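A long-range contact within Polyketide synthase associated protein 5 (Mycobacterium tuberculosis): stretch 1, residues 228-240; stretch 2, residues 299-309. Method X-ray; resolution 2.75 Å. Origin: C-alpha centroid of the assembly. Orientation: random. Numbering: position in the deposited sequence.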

# COMPACT_ATOMS: atom_id res chain seq x y z
N ALA A 228 5.18 -12.53 -21.10
CA ALA A 228 5.49 -12.61 -22.51
C ALA A 228 4.35 -11.97 -23.29
O ALA A 228 4.59 -11.19 -24.21
CB ALA A 228 5.67 -14.07 -22.92
N PHE A 229 3.11 -12.29 -22.92
CA PHE A 229 1.94 -11.73 -23.58
C PHE A 229 1.92 -10.24 -23.36
O PHE A 229 1.37 -9.49 -24.17
CB PHE A 229 0.66 -12.33 -22.98
CG PHE A 229 -0.59 -11.65 -23.45
CD1 PHE A 229 -1.19 -12.02 -24.65
CD2 PHE A 229 -1.18 -10.65 -22.69
CE1 PHE A 229 -2.37 -11.40 -25.09
CE2 PHE A 229 -2.35 -10.02 -23.12
CZ PHE A 229 -2.95 -10.40 -24.32
N GLY A 230 2.51 -9.81 -22.25
CA GLY A 230 2.54 -8.40 -21.91
C GLY A 230 3.31 -7.55 -22.91
O GLY A 230 2.71 -6.80 -23.69
N ARG A 231 4.63 -7.66 -22.87
CA ARG A 231 5.47 -6.88 -23.77
C ARG A 231 5.30 -7.30 -25.23
O ARG A 231 6.06 -6.88 -26.10
CB ARG A 231 6.94 -6.97 -23.34
CG ARG A 231 7.48 -8.36 -23.12
CD ARG A 231 8.79 -8.29 -22.33
NE ARG A 231 9.41 -9.61 -22.14
CZ ARG A 231 10.42 -9.85 -21.30
NH1 ARG A 231 10.94 -8.87 -20.57
NH2 ARG A 231 10.93 -11.08 -21.20
N GLU A 232 4.29 -8.12 -25.49
CA GLU A 232 3.98 -8.57 -26.84
C GLU A 232 2.74 -7.78 -27.24
O GLU A 232 2.00 -8.17 -28.14
CB GLU A 232 3.66 -10.07 -26.86
CG GLU A 232 3.48 -10.65 -28.26
CD GLU A 232 2.50 -11.82 -28.29
OE1 GLU A 232 1.29 -11.60 -28.05
OE2 GLU A 232 2.93 -12.97 -28.55
N HIS A 233 2.52 -6.67 -26.55
CA HIS A 233 1.38 -5.81 -26.82
C HIS A 233 1.69 -4.42 -26.27
O HIS A 233 0.80 -3.61 -26.05
CB HIS A 233 0.12 -6.36 -26.16
CG HIS A 233 -0.52 -7.49 -26.91
ND1 HIS A 233 -1.33 -7.29 -28.00
CD2 HIS A 233 -0.44 -8.83 -26.73
CE1 HIS A 233 -1.74 -8.46 -28.46
NE2 HIS A 233 -1.21 -9.41 -27.71
N ARG A 234 2.98 -4.17 -26.06
CA ARG A 234 3.42 -2.89 -25.52
C ARG A 234 2.59 -2.59 -24.28
O ARG A 234 1.94 -1.55 -24.18
CB ARG A 234 3.23 -1.77 -26.56
CG ARG A 234 3.84 -2.06 -27.92
CD ARG A 234 3.70 -0.87 -28.85
NE ARG A 234 3.92 -1.24 -30.25
CZ ARG A 234 3.99 -0.38 -31.26
NH1 ARG A 234 3.85 0.93 -31.04
NH2 ARG A 234 4.19 -0.83 -32.49
N LEU A 235 2.60 -3.54 -23.34
CA LEU A 235 1.87 -3.43 -22.08
C LEU A 235 2.72 -4.00 -20.96
O LEU A 235 3.86 -4.41 -21.18
CB LEU A 235 0.54 -4.17 -22.16
CG LEU A 235 -0.48 -3.56 -23.12
CD1 LEU A 235 -1.75 -4.40 -23.13
CD2 LEU A 235 -0.80 -2.14 -22.70
N SER A 236 2.15 -4.01 -19.76
CA SER A 236 2.82 -4.51 -18.55
C SER A 236 1.86 -5.36 -17.74
O SER A 236 0.64 -5.21 -17.87
CB SER A 236 3.27 -3.34 -17.69
OG SER A 236 2.13 -2.59 -17.30
N LEU A 237 2.40 -6.22 -16.89
CA LEU A 237 1.59 -7.08 -16.04
C LEU A 237 0.48 -6.29 -15.36
O LEU A 237 -0.70 -6.65 -15.45
CB LEU A 237 2.45 -7.74 -14.96
CG LEU A 237 3.21 -8.99 -15.38
CD1 LEU A 237 4.22 -9.38 -14.30
CD2 LEU A 237 2.21 -10.11 -15.62
N ASN A 238 0.87 -5.22 -14.68
CA ASN A 238 -0.06 -4.36 -13.97
C ASN A 238 -1.16 -3.85 -14.88
O ASN A 238 -2.34 -3.86 -14.51
CB ASN A 238 0.70 -3.17 -13.38
CG ASN A 238 1.97 -3.60 -12.67
OD1 ASN A 238 1.93 -4.18 -11.58
ND2 ASN A 238 3.12 -3.33 -13.30
N ALA A 239 -0.77 -3.40 -16.06
CA ALA A 239 -1.71 -2.88 -17.04
C ALA A 239 -2.74 -3.93 -17.41
O ALA A 239 -3.95 -3.66 -17.41
CB ALA A 239 -0.97 -2.42 -18.27
N VAL A 240 -2.27 -5.13 -17.72
CA VAL A 240 -3.16 -6.22 -18.09
C VAL A 240 -4.02 -6.59 -16.88
O VAL A 240 -5.25 -6.58 -16.95
CB VAL A 240 -2.38 -7.46 -18.52
CG1 VAL A 240 -3.33 -8.47 -19.14
CG2 VAL A 240 -1.29 -7.07 -19.48
N ASP A 299 -12.20 -5.86 -25.61
CA ASP A 299 -10.99 -6.65 -25.64
C ASP A 299 -9.97 -6.26 -24.58
O ASP A 299 -9.81 -5.08 -24.25
CB ASP A 299 -10.36 -6.56 -27.04
CG ASP A 299 -9.08 -7.34 -27.15
OD1 ASP A 299 -8.00 -6.72 -27.09
OD2 ASP A 299 -9.15 -8.58 -27.30
N ILE A 300 -9.28 -7.26 -24.04
CA ILE A 300 -8.27 -7.06 -23.01
C ILE A 300 -7.30 -5.95 -23.37
O ILE A 300 -7.26 -4.91 -22.71
CB ILE A 300 -7.51 -8.38 -22.73
CG1 ILE A 300 -8.19 -9.12 -21.58
CG2 ILE A 300 -6.05 -8.13 -22.40
CD1 ILE A 300 -8.12 -8.40 -20.26
N VAL A 301 -6.50 -6.17 -24.41
CA VAL A 301 -5.52 -5.19 -24.84
C VAL A 301 -6.17 -3.83 -25.10
O VAL A 301 -5.63 -2.80 -24.73
CB VAL A 301 -4.79 -5.65 -26.10
CG1 VAL A 301 -3.59 -4.77 -26.35
CG2 VAL A 301 -4.38 -7.10 -25.94
N ASP A 302 -7.34 -3.83 -25.73
CA ASP A 302 -8.02 -2.57 -26.00
C ASP A 302 -8.20 -1.78 -24.72
O ASP A 302 -7.86 -0.60 -24.65
CB ASP A 302 -9.38 -2.83 -26.65
CG ASP A 302 -9.38 -2.59 -28.16
OD1 ASP A 302 -8.64 -3.30 -28.88
OD2 ASP A 302 -10.11 -1.68 -28.62
N LEU A 303 -8.73 -2.44 -23.69
CA LEU A 303 -8.97 -1.82 -22.38
C LEU A 303 -7.65 -1.45 -21.71
O LEU A 303 -7.46 -0.31 -21.29
CB LEU A 303 -9.76 -2.80 -21.49
CG LEU A 303 -10.25 -2.31 -20.14
CD1 LEU A 303 -11.24 -1.18 -20.33
CD2 LEU A 303 -10.89 -3.46 -19.39
N ALA A 304 -6.75 -2.42 -21.61
CA ALA A 304 -5.46 -2.20 -20.99
C ALA A 304 -4.75 -0.97 -21.55
O ALA A 304 -4.30 -0.10 -20.80
CB ALA A 304 -4.58 -3.43 -21.19
N SER A 305 -4.66 -0.89 -22.88
CA SER A 305 -3.99 0.22 -23.55
C SER A 305 -4.66 1.57 -23.33
O SER A 305 -3.99 2.59 -23.17
CB SER A 305 -3.88 -0.05 -25.05
OG SER A 305 -2.87 -1.03 -25.30
N ASP A 306 -5.99 1.57 -23.33
CA ASP A 306 -6.71 2.81 -23.13
C ASP A 306 -6.42 3.37 -21.74
O ASP A 306 -6.21 4.58 -21.57
CB ASP A 306 -8.21 2.57 -23.31
CG ASP A 306 -8.99 3.86 -23.28
OD1 ASP A 306 -8.63 4.80 -24.02
OD2 ASP A 306 -9.98 3.94 -22.52
N ILE A 307 -6.39 2.49 -20.74
CA ILE A 307 -6.09 2.91 -19.38
C ILE A 307 -4.71 3.56 -19.35
O ILE A 307 -4.56 4.73 -18.99
CB ILE A 307 -6.10 1.72 -18.39
CG1 ILE A 307 -7.44 1.01 -18.43
CG2 ILE A 307 -5.83 2.23 -16.96
CD1 ILE A 307 -7.55 -0.16 -17.46
N VAL A 308 -3.70 2.78 -19.75
CA VAL A 308 -2.34 3.29 -19.75
C VAL A 308 -2.21 4.61 -20.47
O VAL A 308 -1.44 5.47 -20.05
CB VAL A 308 -1.37 2.35 -20.45
CG1 VAL A 308 0.00 3.01 -20.48
CG2 VAL A 308 -1.31 1.03 -19.75
N ALA A 309 -2.93 4.77 -21.57
CA ALA A 309 -2.83 6.00 -22.32
C ALA A 309 -3.45 7.13 -21.53
O ALA A 309 -2.83 8.18 -21.37
CB ALA A 309 -3.53 5.85 -23.67

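This is an apolar packing contact, in which a helix-loop-helix segment lies against one side of a single helix and no hydrogen bond crosses between them. The two stretches together bury 406 Å².

Leu 235 is at the centre. It lies in the loop, and its CA-to-CB bond points toward the helix of stretch 2. Leu 235 CD1 is 3.7 Å from Val 301 CG1 and 3.6 Å from Ala 304 CB. Leu 235 CD2 is 3.5 Å from Ser 305 OG and 4.4 Å from Val 308 CG2. One leucine thus spans about two turns of the facing helix. More of its area is covered by the other stretch than for any other residue of stretch 1.

Val 301 is its counterpart in stretch 2. Val 301 CG1 meets Leu 235, and both its methyls lie against His 233. Val 301 CG2 sits over one face of His 233, 3.9 Å from the ring centroid and 19° off the normal, a CH-pi contact. Val 301 CG2 is also 3.9 Å from Phe 229 CZ. Ile 300 CG2 lies at the edge of the Phe 229 ring, 4.2 Å from Phe 229 CE2.

The second helix of stretch 1 closes the other part of the contact. Ala 239 CB is 3.8 Å from Val 308 CG2. The backbones come close here, with Val 240 CA 5.5 Å from Ala 304 CA. The small side chain of Ala 304 fits this approach, and its CB is 3.8 Å from Ala 239 O.

Three side-chain hydrogen bonds form within the stretches rather than across them. Ser 236 OG caps its helix by accepting from Ala 239 N at 3.3 Å. Asp 299 OD1 does the same for Asp 302 N, also at 3.3 Å. Ser 305 OG makes a weak hydrogen bond to Val 301 O at 3.3 Å, within its own helix.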